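Local coordinates for protein UDP-4-amino-4,6-dideoxy-N-acetyl-beta-L-altrosamine transaminase (PDB 2FN6) that transfers an amino group from L-glutamate to a UDP-linked 4-keto sugar, the second step in making the pseudaminic acid that decorates flagellin, at residues A[5-10]-A[180-185]; A[104-109]-A[131-136]; A[185-190]-A[233-238]. All blocks are in the same frame, centred on the assembly; numbering follows the deposited sequence.

Contact 1: residues A[5-10]-A[180-185]; sequences AYSEPC and HAIKPI
Ser7 OG donates a hydrogen bond to the backbone carbonyl Ile182 O, at 2.7 Å, and this single polar link ties 5-10 to 180-185. The hydroxyl meets the oxygen from the flank of the carbonyl, with a C=O...OG angle of 125° and a tilt of 15° from its plane. What brings it there is a first torsion of -176°, which turns OG away from the backbone N of Ser7 and beside its carbonyl carbon. The same bond sets OG against Ile182 CB at 3.4 Å.

Ile182 lies against the other segment with both branches. CG2 lies 3.3 Å from the backbone Ser7 O and reaches Pro9 CD more loosely. The longer branch runs the other way and ends with CD1 at 3.2 Å from Tyr6 OH and 3.9 Å from Tyr6 CZ, the two side chains crossing at about a right angle. Next to it, Ala181 O rests 3.4 Å from Pro9 CA and also touches Pro9 CB, a packing contact between carbonyl and proline.

Around this first shell, His180 to Lys183 forms a type I beta turn, closed by Lys183 N to His180 O at 2.8 Å. The Tyr6 ring, part of the substrate site, meets the ring of His315, another substrate-binding residue, and Pro9 and Ala181 pack on Lys26 and Leu28 of the second subunit.

Ile182 O and Lys183 N belong to one peptide group, so Ser7 holds its oxygen while the turn holds its nitrogen. The peptide leading into Lys183, the lysine that carries pyridoxal phosphate, is thus held through both atoms, which would be expected to restrict tilting of the peptide plane.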
ATOM      1  N   ALA A   5     -14.346   0.522  22.507  1.00 44.56           N
ATOM      2  CA  ALA A   5     -14.338   0.852  21.087  1.00 43.69           C
ATOM      3  C   ALA A   5     -15.315  -0.090  20.391  1.00 42.48           C
ATOM      4  O   ALA A   5     -15.630  -1.161  20.929  1.00 40.91           O
ATOM      5  CB  ALA A   5     -12.917   0.728  20.498  1.00 43.02           C
ATOM      6  N   TYR A   6     -15.808   0.314  19.219  1.00 41.49           N
ATOM      7  CA  TYR A   6     -16.797  -0.477  18.512  1.00 41.54           C
ATOM      8  C   TYR A   6     -16.188  -1.802  18.021  1.00 42.52           C
ATOM      9  O   TYR A   6     -16.886  -2.819  17.978  1.00 41.59           O
ATOM     10  CB  TYR A   6     -17.508   0.332  17.417  1.00 40.51           C
ATOM     11  CG  TYR A   6     -16.777   0.467  16.094  1.00 43.90           C
ATOM     12  CD1 TYR A   6     -17.008  -0.443  15.057  1.00 44.90           C
ATOM     13  CD2 TYR A   6     -15.879   1.519  15.861  1.00 41.51           C
ATOM     14  CE1 TYR A   6     -16.353  -0.333  13.829  1.00 41.77           C
ATOM     15  CE2 TYR A   6     -15.213   1.644  14.638  1.00 38.97           C
ATOM     16  CZ  TYR A   6     -15.459   0.712  13.626  1.00 44.54           C
ATOM     17  OH  TYR A   6     -14.827   0.818  12.404  1.00 44.92           O
ATOM     18  N   SER A   7     -14.892  -1.787  17.695  1.00 41.05           N
ATOM     19  CA  SER A   7     -14.141  -3.022  17.418  1.00 43.38           C
ATOM     20  C   SER A   7     -12.675  -2.895  17.856  1.00 43.34           C
ATOM     21  O   SER A   7     -12.176  -1.795  18.066  1.00 44.48           O
ATOM     22  CB  SER A   7     -14.250  -3.426  15.929  1.00 43.69           C
ATOM     23  OG  SER A   7     -13.604  -4.662  15.650  1.00 40.02           O
ATOM     24  N   GLU A   8     -11.997  -4.032  17.980  1.00 42.24           N
ATOM     25  CA  GLU A   8     -10.615  -4.101  18.437  1.00 41.96           C
ATOM     26  C   GLU A   8      -9.964  -5.268  17.745  1.00 42.15           C
ATOM     27  O   GLU A   8     -10.635  -6.258  17.466  1.00 39.23           O
ATOM     28  CB  GLU A   8     -10.562  -4.467  19.909  1.00 42.15           C
ATOM     29  CG  GLU A   8     -10.542  -3.356  20.909  1.00 49.14           C
ATOM     30  CD  GLU A   8     -10.810  -3.892  22.318  1.00 55.17           C
ATOM     31  OE1 GLU A   8     -10.137  -4.857  22.762  1.00 56.15           O
ATOM     32  OE2 GLU A   8     -11.715  -3.351  22.979  1.00 60.06           O
ATOM     33  N   PRO A   9      -8.639  -5.197  17.530  1.00 43.99           N
ATOM     34  CA  PRO A   9      -7.913  -6.420  17.189  1.00 44.10           C
ATOM     35  C   PRO A   9      -7.984  -7.452  18.329  1.00 45.25           C
ATOM     36  O   PRO A   9      -8.144  -7.077  19.501  1.00 45.44           O
ATOM     37  CB  PRO A   9      -6.482  -5.927  17.018  1.00 43.25           C
ATOM     38  CG  PRO A   9      -6.415  -4.672  17.863  1.00 43.40           C
ATOM     39  CD  PRO A   9      -7.740  -4.031  17.599  1.00 43.37           C
ATOM     40  N   CYS A  10      -7.886  -8.737  17.977  1.00 45.04           N
ATOM     41  CA  CYS A  10      -7.881  -9.838  18.941  1.00 44.67           C
ATOM     42  C   CYS A  10      -6.717 -10.781  18.633  1.00 46.31           C
ATOM     43  O   CYS A  10      -6.878 -11.801  17.943  1.00 47.50           O
ATOM     44  CB  CYS A  10      -9.211 -10.583  18.902  1.00 45.19           C
ATOM     45  SG  CYS A  10     -10.653  -9.508  19.177  1.00 51.92           S
ATOM     46  N   HIS A 180      -7.859  -5.092   7.774  1.00 33.23           N
ATOM     47  CA  HIS A 180      -7.616  -3.948   8.638  1.00 34.95           C
ATOM     48  C   HIS A 180      -7.802  -4.352  10.120  1.00 37.43           C
ATOM     49  O   HIS A 180      -8.622  -5.218  10.431  1.00 35.47           O
ATOM     50  CB  HIS A 180      -8.562  -2.805   8.234  1.00 33.10           C
ATOM     51  CG  HIS A 180      -8.492  -1.612   9.129  1.00 37.84           C
ATOM     52  ND1 HIS A 180      -7.530  -0.630   8.993  1.00 41.34           N
ATOM     53  CD2 HIS A 180      -9.257  -1.245  10.183  1.00 35.79           C
ATOM     54  CE1 HIS A 180      -7.707   0.285   9.927  1.00 35.76           C
ATOM     55  NE2 HIS A 180      -8.746  -0.066  10.663  1.00 36.46           N
ATOM     56  N   ALA A 181      -7.026  -3.718  11.008  1.00 38.43           N
ATOM     57  CA  ALA A 181      -6.998  -3.976  12.464  1.00 38.53           C
ATOM     58  C   ALA A 181      -8.295  -4.389  13.139  1.00 39.39           C
ATOM     59  O   ALA A 181      -8.290  -5.266  13.998  1.00 41.92           O
ATOM     60  CB  ALA A 181      -6.420  -2.767  13.196  1.00 39.78           C
ATOM     61  N   ILE A 182      -9.402  -3.753  12.778  1.00 38.45           N
ATOM     62  CA  ILE A 182     -10.660  -4.036  13.469  1.00 38.44           C
ATOM     63  C   ILE A 182     -11.640  -4.960  12.700  1.00 36.97           C
ATOM     64  O   ILE A 182     -12.792  -5.145  13.119  1.00 34.08           O
ATOM     65  CB  ILE A 182     -11.345  -2.726  13.966  1.00 39.55           C
ATOM     66  CG1 ILE A 182     -11.382  -1.662  12.884  1.00 38.48           C
ATOM     67  CG2 ILE A 182     -10.596  -2.158  15.158  1.00 43.78           C
ATOM     68  CD1 ILE A 182     -12.682  -1.558  12.157  1.00 45.36           C
ATOM     69  N   LYS A 183     -11.164  -5.538  11.590  1.00 35.76           N
ATOM     70  CA  LYS A 183     -11.969  -6.408  10.734  1.00 36.35           C
ATOM     71  C   LYS A 183     -12.072  -7.847  11.317  1.00 37.46           C
ATOM     72  O   LYS A 183     -11.439  -8.145  12.348  1.00 38.33           O
ATOM     73  CB  LYS A 183     -11.390  -6.430   9.320  1.00 36.80           C
ATOM     74  CG  LYS A 183     -11.477  -5.143   8.544  1.00 42.30           C
ATOM     75  CD  LYS A 183     -12.896  -4.693   8.201  1.00 46.39           C
ATOM     76  CE  LYS A 183     -12.843  -3.253   7.677  1.00 51.56           C
ATOM     77  NZ  LYS A 183     -14.168  -2.615   7.487  1.00 53.77           N
ATOM     78  N   PRO A 184     -12.896  -8.734  10.693  1.00 35.03           N
ATOM     79  CA  PRO A 184     -13.056 -10.093  11.240  1.00 34.35           C
ATOM     80  C   PRO A 184     -11.770 -10.857  11.581  1.00 34.13           C
ATOM     81  O   PRO A 184     -11.715 -11.454  12.645  1.00 34.89           O
ATOM     82  CB  PRO A 184     -13.918 -10.791  10.189  1.00 32.57           C
ATOM     83  CG  PRO A 184     -14.786  -9.688   9.728  1.00 33.84           C
ATOM     84  CD  PRO A 184     -13.793  -8.541   9.542  1.00 32.41           C
ATOM     85  N   ILE A 185     -10.767 -10.843  10.701  1.00 35.81           N
ATOM     86  CA  ILE A 185      -9.394 -11.220  11.068  1.00 35.62           C
ATOM     87  C   ILE A 185      -8.487 -10.062  10.646  1.00 37.39           C
ATOM     88  O   ILE A 185      -8.892  -9.255   9.810  1.00 38.95           O
ATOM     89  CB  ILE A 185      -8.936 -12.540  10.417  1.00 36.77           C
ATOM     90  CG1 ILE A 185      -9.005 -12.463   8.898  1.00 39.21           C
ATOM     91  CG2 ILE A 185      -9.758 -13.706  10.927  1.00 38.47           C
ATOM     92  CD1 ILE A 185      -7.986 -13.354   8.233  1.00 41.24           C
TER

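Contact 2: residues A[104-109]-A[131-136]; sequences KNDGNI and AGKSVE
Asn108 reaches across to Lys133 with its amide nitrogen: ND2 donates to Lys133 O at 3.1 Å with an N-H...O angle of 162°. The acceptor lies close to the amide plane of Asn108, yet the donor stands well above the plane of the Lys133 carbonyl. At the other end of the amide, OD1 accepts from Tyr130 N, so both polar atoms of this buried side chain are engaged. Val135 CG1 closes in on the same group, 3.5 Å from Asn108 OD1, and the same methyl also touches Ile109 CG2 at 4.1 Å. This is the compact half of the contact.

The other half is built from charged chains and is looser; Asp106 is buried, but the lysines and Glu136 are partly exposed. Lys133, stretched out beyond CG, passes along Asn108 and puts NZ 3.1 Å from Asp106 OD2, a salt bridge that uses the anti lone pair of OD2. Lys104 NZ comes only to Glu136 CG, at 3.8 Å; its salt-bridge partner is Glu111.

Asp106 works in both directions, because its OD1 accepts from Asn108 N at 3.0 Å. That Asx turn overlaps the end of a type I beta turn from Lys104 to Gly107. Both segments follow parallel strands of the central sheet, 97-100 and 122-128, and Glu136 stands at the N-cap of helix 137-146: strand-to-helix and strand-to-strand connections of the large domain of a fold type I aminotransferase.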
ATOM      1  N   LYS A 104     -31.975  -1.247   1.641  1.00 49.47           N
ATOM      2  CA  LYS A 104     -33.064  -1.858   2.393  1.00 51.13           C
ATOM      3  C   LYS A 104     -32.937  -1.574   3.887  1.00 52.20           C
ATOM      4  O   LYS A 104     -31.975  -0.955   4.322  1.00 52.50           O
ATOM      5  CB  LYS A 104     -33.064  -3.367   2.157  1.00 52.00           C
ATOM      6  CG  LYS A 104     -33.454  -3.781   0.752  1.00 55.27           C
ATOM      7  CD  LYS A 104     -32.580  -4.914   0.225  1.00 56.93           C
ATOM      8  CE  LYS A 104     -32.910  -6.252   0.839  1.00 53.68           C
ATOM      9  NZ  LYS A 104     -31.996  -7.274   0.286  1.00 52.48           N
ATOM     10  N   ASN A 105     -33.912  -2.041   4.666  1.00 54.90           N
ATOM     11  CA  ASN A 105     -33.873  -1.948   6.135  1.00 57.58           C
ATOM     12  C   ASN A 105     -32.554  -2.417   6.732  1.00 55.62           C
ATOM     13  O   ASN A 105     -32.133  -1.919   7.766  1.00 56.45           O
ATOM     14  CB  ASN A 105     -34.990  -2.787   6.766  1.00 59.14           C
ATOM     15  CG  ASN A 105     -36.358  -2.200   6.546  1.00 66.65           C
ATOM     16  OD1 ASN A 105     -36.519  -0.981   6.442  1.00 71.22           O
ATOM     17  ND2 ASN A 105     -37.368  -3.066   6.485  1.00 70.34           N
ATOM     18  N   ASP A 106     -31.931  -3.395   6.083  1.00 53.61           N
ATOM     19  CA  ASP A 106     -30.718  -4.005   6.588  1.00 53.98           C
ATOM     20  C   ASP A 106     -29.432  -3.285   6.128  1.00 52.72           C
ATOM     21  O   ASP A 106     -28.330  -3.714   6.453  1.00 52.11           O
ATOM     22  CB  ASP A 106     -30.693  -5.501   6.219  1.00 54.46           C
ATOM     23  CG  ASP A 106     -30.636  -5.745   4.708  1.00 56.59           C
ATOM     24  OD1 ASP A 106     -30.517  -4.769   3.932  1.00 54.45           O
ATOM     25  OD2 ASP A 106     -30.707  -6.927   4.293  1.00 58.71           O
ATOM     26  N   GLY A 107     -29.581  -2.213   5.352  1.00 51.76           N
ATOM     27  CA  GLY A 107     -28.432  -1.425   4.888  1.00 49.22           C
ATOM     28  C   GLY A 107     -27.783  -1.896   3.601  1.00 46.89           C
ATOM     29  O   GLY A 107     -26.897  -1.222   3.052  1.00 45.97           O
ATOM     30  N   ASN A 108     -28.231  -3.044   3.110  1.00 45.78           N
ATOM     31  CA  ASN A 108     -27.724  -3.619   1.869  1.00 44.85           C
ATOM     32  C   ASN A 108     -28.353  -3.012   0.627  1.00 45.95           C
ATOM     33  O   ASN A 108     -29.480  -2.503   0.679  1.00 46.04           O
ATOM     34  CB  ASN A 108     -27.934  -5.132   1.874  1.00 45.48           C
ATOM     35  CG  ASN A 108     -26.763  -5.871   2.479  1.00 48.25           C
ATOM     36  OD1 ASN A 108     -25.630  -5.382   2.461  1.00 54.21           O
ATOM     37  ND2 ASN A 108     -27.021  -7.047   3.018  1.00 49.36           N
ATOM     38  N   ILE A 109     -27.622  -3.071  -0.487  1.00 46.11           N
ATOM     39  CA  ILE A 109     -28.131  -2.609  -1.779  1.00 47.40           C
ATOM     40  C   ILE A 109     -29.481  -3.314  -2.116  1.00 51.13           C
ATOM     41  O   ILE A 109     -29.651  -4.509  -1.858  1.00 50.25           O
ATOM     42  CB  ILE A 109     -27.039  -2.744  -2.897  1.00 46.36           C
ATOM     43  CG1 ILE A 109     -27.337  -1.799  -4.069  1.00 45.55           C
ATOM     44  CG2 ILE A 109     -26.831  -4.200  -3.327  1.00 41.90           C
ATOM     45  CD1 ILE A 109     -26.212  -1.692  -5.098  1.00 44.15           C
ATOM     46  N   ALA A 131     -22.336  -4.732   7.144  1.00 43.36           N
ATOM     47  CA  ALA A 131     -22.231  -5.380   8.456  1.00 42.11           C
ATOM     48  C   ALA A 131     -21.707  -6.810   8.350  1.00 41.70           C
ATOM     49  O   ALA A 131     -21.510  -7.487   9.361  1.00 41.80           O
ATOM     50  CB  ALA A 131     -23.571  -5.353   9.193  1.00 43.21           C
ATOM     51  N   GLY A 132     -21.467  -7.266   7.125  1.00 41.44           N
ATOM     52  CA  GLY A 132     -21.044  -8.637   6.910  1.00 43.14           C
ATOM     53  C   GLY A 132     -22.189  -9.506   6.419  1.00 45.16           C
ATOM     54  O   GLY A 132     -21.973 -10.660   6.052  1.00 46.21           O
ATOM     55  N   LYS A 133     -23.406  -8.954   6.427  1.00 44.24           N
ATOM     56  CA  LYS A 133     -24.591  -9.638   5.910  1.00 42.93           C
ATOM     57  C   LYS A 133     -24.559  -9.715   4.385  1.00 42.73           C
ATOM     58  O   LYS A 133     -24.449  -8.693   3.704  1.00 38.40           O
ATOM     59  CB  LYS A 133     -25.876  -8.938   6.375  1.00 42.14           C
ATOM     60  CG  LYS A 133     -27.137  -9.613   5.846  1.00 44.05           C
ATOM     61  CD  LYS A 133     -28.415  -9.035   6.405  1.00 43.01           C
ATOM     62  CE  LYS A 133     -29.574  -9.921   6.000  1.00 45.88           C
ATOM     63  NZ  LYS A 133     -30.885  -9.311   6.329  1.00 51.72           N
ATOM     64  N   SER A 134     -24.654 -10.930   3.846  1.00 46.17           N
ATOM     65  CA  SER A 134     -24.658 -11.108   2.389  1.00 47.48           C
ATOM     66  C   SER A 134     -25.770 -10.307   1.730  1.00 47.97           C
ATOM     67  O   SER A 134     -26.858 -10.187   2.284  1.00 49.87           O
ATOM     68  CB  SER A 134     -24.826 -12.580   2.025  1.00 46.79           C
ATOM     69  OG  SER A 134     -24.395 -12.791   0.690  1.00 47.08           O
ATOM     70  N   VAL A 135     -25.496  -9.743   0.559  1.00 48.89           N
ATOM     71  CA  VAL A 135     -26.569  -9.159  -0.253  1.00 50.36           C
ATOM     72  C   VAL A 135     -27.367 -10.289  -0.907  1.00 51.60           C
ATOM     73  O   VAL A 135     -27.037 -11.462  -0.722  1.00 50.02           O
ATOM     74  CB  VAL A 135     -26.040  -8.189  -1.323  1.00 48.87           C
ATOM     75  CG1 VAL A 135     -25.433  -6.993  -0.669  1.00 50.01           C
ATOM     76  CG2 VAL A 135     -25.036  -8.871  -2.224  1.00 51.13           C
ATOM     77  N   GLU A 136     -28.412  -9.948  -1.661  1.00 54.49           N
ATOM     78  CA  GLU A 136     -29.224 -10.978  -2.328  1.00 57.59           C
ATOM     79  C   GLU A 136     -28.559 -11.436  -3.618  1.00 58.05           C
ATOM     80  O   GLU A 136     -28.876 -10.967  -4.714  1.00 56.66           O
ATOM     81  CB  GLU A 136     -30.656 -10.501  -2.556  1.00 59.21           C
ATOM     82  CG  GLU A 136     -31.534 -10.669  -1.335  1.00 62.52           C
ATOM     83  CD  GLU A 136     -31.650 -12.120  -0.896  1.00 69.76           C
ATOM     84  OE1 GLU A 136     -31.386 -12.406   0.295  1.00 72.40           O
ATOM     85  OE2 GLU A 136     -31.995 -12.978  -1.741  1.00 73.96           O
TER

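Contact 3: residues A[185-190]-A[233-238]; sequences ITTAEG and EIQSAL
Gln235, on helix 233-243, lays its side chain, from CB to OE1, along the loop at Thr187. Its CB sits 4.0 Å from Thr187 CB and 3.6 Å from Thr187 O. One bond farther, CG comes to 3.2 Å from that oxygen, and CD, carried onward by a second torsion of 169°, stays beside it. At the tip, OE1 is modelled 2.9 Å from Glu189 O and 3.1 Å from Thr187 O. A turn later, Leu238 CG settles 3.5 Å from Thr186 O, while Gln235 O receives the methyl Thr187 CG2 at 3.3 Å.

Thr186 OG1 accepts from Ala188 N in an ST turn, and Thr187 OG1 donates to Glu189 O at 2.7 Å. Glu189 turns its carboxylate away from the helix, to Arg230 and the substrate-binding Thr29 of the second subunit, so the loop after the pyridoxal-phosphate lysine packs on this helix at the subunit interface.

Three oxygens that can only accept gather at the tip of Gln235. They cannot bond one another as modelled, so the amide orientation is doubtful; exchanged, it could donate to the loop carbonyls, but the undecided pairing of NE2 with Asn232 of the second subunit would change too.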
ATOM      1  N   ILE A 185     -10.767 -10.843  10.701  1.00 35.81           N
ATOM      2  CA  ILE A 185      -9.394 -11.220  11.068  1.00 35.62           C
ATOM      3  C   ILE A 185      -8.487 -10.062  10.646  1.00 37.39           C
ATOM      4  O   ILE A 185      -8.892  -9.255   9.810  1.00 38.95           O
ATOM      5  CB  ILE A 185      -8.936 -12.540  10.417  1.00 36.77           C
ATOM      6  CG1 ILE A 185      -9.005 -12.463   8.898  1.00 39.21           C
ATOM      7  CG2 ILE A 185      -9.758 -13.706  10.927  1.00 38.47           C
ATOM      8  CD1 ILE A 185      -7.986 -13.354   8.233  1.00 41.24           C
ATOM      9  N   THR A 186      -7.291  -9.943  11.218  1.00 36.37           N
ATOM     10  CA  THR A 186      -6.421  -8.787  10.903  1.00 36.99           C
ATOM     11  C   THR A 186      -4.986  -9.132  10.491  1.00 36.38           C
ATOM     12  O   THR A 186      -4.409 -10.107  10.979  1.00 36.12           O
ATOM     13  CB  THR A 186      -6.371  -7.754  12.074  1.00 37.54           C
ATOM     14  OG1 THR A 186      -5.622  -6.606  11.666  1.00 43.69           O
ATOM     15  CG2 THR A 186      -5.708  -8.333  13.309  1.00 33.99           C
ATOM     16  N   THR A 187      -4.429  -8.306   9.598  1.00 35.07           N
ATOM     17  CA  THR A 187      -2.999  -8.281   9.282  1.00 33.57           C
ATOM     18  C   THR A 187      -2.444  -6.876   9.580  1.00 34.90           C
ATOM     19  O   THR A 187      -1.467  -6.423   8.943  1.00 33.48           O
ATOM     20  CB  THR A 187      -2.720  -8.628   7.773  1.00 33.60           C
ATOM     21  OG1 THR A 187      -3.364  -7.669   6.921  1.00 34.51           O
ATOM     22  CG2 THR A 187      -3.218 -10.014   7.411  1.00 33.30           C
ATOM     23  N   ALA A 188      -3.084  -6.188  10.529  1.00 35.82           N
ATOM     24  CA  ALA A 188      -2.834  -4.764  10.831  1.00 37.28           C
ATOM     25  C   ALA A 188      -3.396  -3.834   9.746  1.00 38.08           C
ATOM     26  O   ALA A 188      -4.315  -3.063  10.019  1.00 40.48           O
ATOM     27  CB  ALA A 188      -1.343  -4.478  11.104  1.00 34.70           C
ATOM     28  N   GLU A 189      -2.825  -3.882   8.544  1.00 35.80           N
ATOM     29  CA  GLU A 189      -3.461  -3.327   7.341  1.00 37.27           C
ATOM     30  C   GLU A 189      -3.338  -4.436   6.319  1.00 37.78           C
ATOM     31  O   GLU A 189      -2.378  -5.210   6.347  1.00 37.45           O
ATOM     32  CB  GLU A 189      -2.747  -2.071   6.797  1.00 37.47           C
ATOM     33  CG  GLU A 189      -2.744  -0.839   7.704  1.00 41.31           C
ATOM     34  CD  GLU A 189      -3.979   0.046   7.565  1.00 47.72           C
ATOM     35  OE1 GLU A 189      -4.948  -0.359   6.893  1.00 53.78           O
ATOM     36  OE2 GLU A 189      -3.983   1.161   8.137  1.00 46.47           O
ATOM     37  N   GLY A 190      -4.300  -4.532   5.415  1.00 37.56           N
ATOM     38  CA  GLY A 190      -4.206  -5.551   4.387  1.00 37.55           C
ATOM     39  C   GLY A 190      -5.527  -5.896   3.769  1.00 36.62           C
ATOM     40  O   GLY A 190      -6.573  -5.740   4.388  1.00 36.86           O
ATOM     41  N   GLU A 233       5.804 -10.268   4.568  1.00 36.80           N
ATOM     42  CA  GLU A 233       5.836 -11.560   5.262  1.00 37.02           C
ATOM     43  C   GLU A 233       5.377 -11.536   6.715  1.00 35.80           C
ATOM     44  O   GLU A 233       4.796 -12.505   7.196  1.00 37.47           O
ATOM     45  CB  GLU A 233       7.239 -12.160   5.188  1.00 38.22           C
ATOM     46  CG  GLU A 233       7.695 -12.482   3.782  1.00 43.28           C
ATOM     47  CD  GLU A 233       6.876 -13.579   3.146  1.00 49.93           C
ATOM     48  OE1 GLU A 233       5.913 -13.251   2.401  1.00 51.42           O
ATOM     49  OE2 GLU A 233       7.202 -14.764   3.401  1.00 49.72           O
ATOM     50  N   ILE A 234       5.640 -10.437   7.411  1.00 34.79           N
ATOM     51  CA  ILE A 234       5.255 -10.306   8.804  1.00 35.38           C
ATOM     52  C   ILE A 234       3.744 -10.267   8.885  1.00 36.07           C
ATOM     53  O   ILE A 234       3.148 -10.881   9.771  1.00 37.71           O
ATOM     54  CB  ILE A 234       5.832  -9.018   9.444  1.00 36.63           C
ATOM     55  CG1 ILE A 234       7.342  -8.928   9.225  1.00 36.80           C
ATOM     56  CG2 ILE A 234       5.477  -8.941  10.932  1.00 38.13           C
ATOM     57  CD1 ILE A 234       7.921  -7.556   9.591  1.00 37.78           C
ATOM     58  N   GLN A 235       3.120  -9.556   7.949  1.00 34.73           N
ATOM     59  CA  GLN A 235       1.681  -9.414   7.983  1.00 36.23           C
ATOM     60  C   GLN A 235       0.993 -10.645   7.408  1.00 36.10           C
ATOM     61  O   GLN A 235      -0.106 -11.000   7.833  1.00 35.62           O
ATOM     62  CB  GLN A 235       1.262  -8.123   7.299  1.00 40.42           C
ATOM     63  CG  GLN A 235       1.632  -6.905   8.135  1.00 45.94           C
ATOM     64  CD  GLN A 235       1.487  -5.591   7.399  1.00 55.42           C
ATOM     65  OE1 GLN A 235       0.447  -5.293   6.804  1.00 55.33           O
ATOM     66  NE2 GLN A 235       2.538  -4.772   7.460  1.00 60.25           N
ATOM     67  N   SER A 236       1.658 -11.322   6.478  1.00 35.29           N
ATOM     68  CA  SER A 236       1.153 -12.596   5.969  1.00 36.74           C
ATOM     69  C   SER A 236       1.116 -13.673   7.070  1.00 36.40           C
ATOM     70  O   SER A 236       0.126 -14.397   7.189  1.00 35.73           O
ATOM     71  CB  SER A 236       1.981 -13.080   4.774  1.00 37.17           C
ATOM     72  OG  SER A 236       2.019 -12.124   3.720  1.00 34.34           O
ATOM     73  N   ALA A 237       2.175 -13.762   7.878  1.00 34.76           N
ATOM     74  CA  ALA A 237       2.210 -14.726   8.989  1.00 36.01           C
ATOM     75  C   ALA A 237       1.061 -14.510   9.976  1.00 37.53           C
ATOM     76  O   ALA A 237       0.435 -15.468  10.421  1.00 37.99           O
ATOM     77  CB  ALA A 237       3.548 -14.671   9.714  1.00 35.08           C
ATOM     78  N   LEU A 238       0.784 -13.246  10.292  1.00 38.22           N
ATOM     79  CA  LEU A 238      -0.307 -12.876  11.175  1.00 40.04           C
ATOM     80  C   LEU A 238      -1.675 -13.247  10.572  1.00 44.30           C
ATOM     81  O   LEU A 238      -2.599 -13.742  11.281  1.00 44.82           O
ATOM     82  CB  LEU A 238      -0.232 -11.372  11.464  1.00 39.27           C
ATOM     83  CG  LEU A 238      -1.236 -10.703  12.399  1.00 40.60           C
ATOM     84  CD1 LEU A 238      -1.490 -11.508  13.677  1.00 40.80           C
ATOM     85  CD2 LEU A 238      -0.749  -9.316  12.749  1.00 42.61           C
TER

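How the contacts relate
Contacts 1 and 3 are neighbours, centres about 12 Å apart, and both use the loop between strands 174-178 and 191-195, adjacent antiparallel strands of the seven-stranded sheet. They share Ile185, and Ala181 N probably bonds to Ala188 O at 3.0 Å, so the two ends of that loop hold each other. Along the chain, contact 1 closes before contact 3 opens, and contact 2 is nested inside the span of contact 1. Contact 2 lies in loops that follow parallel strands 97-100 and 122-128, its centre about 20 Å from contact 1's and about 27 Å from contact 3's. Contacts 1 and 3 touch the second subunit, placing the cofactor-lysine loop at the dimer interface.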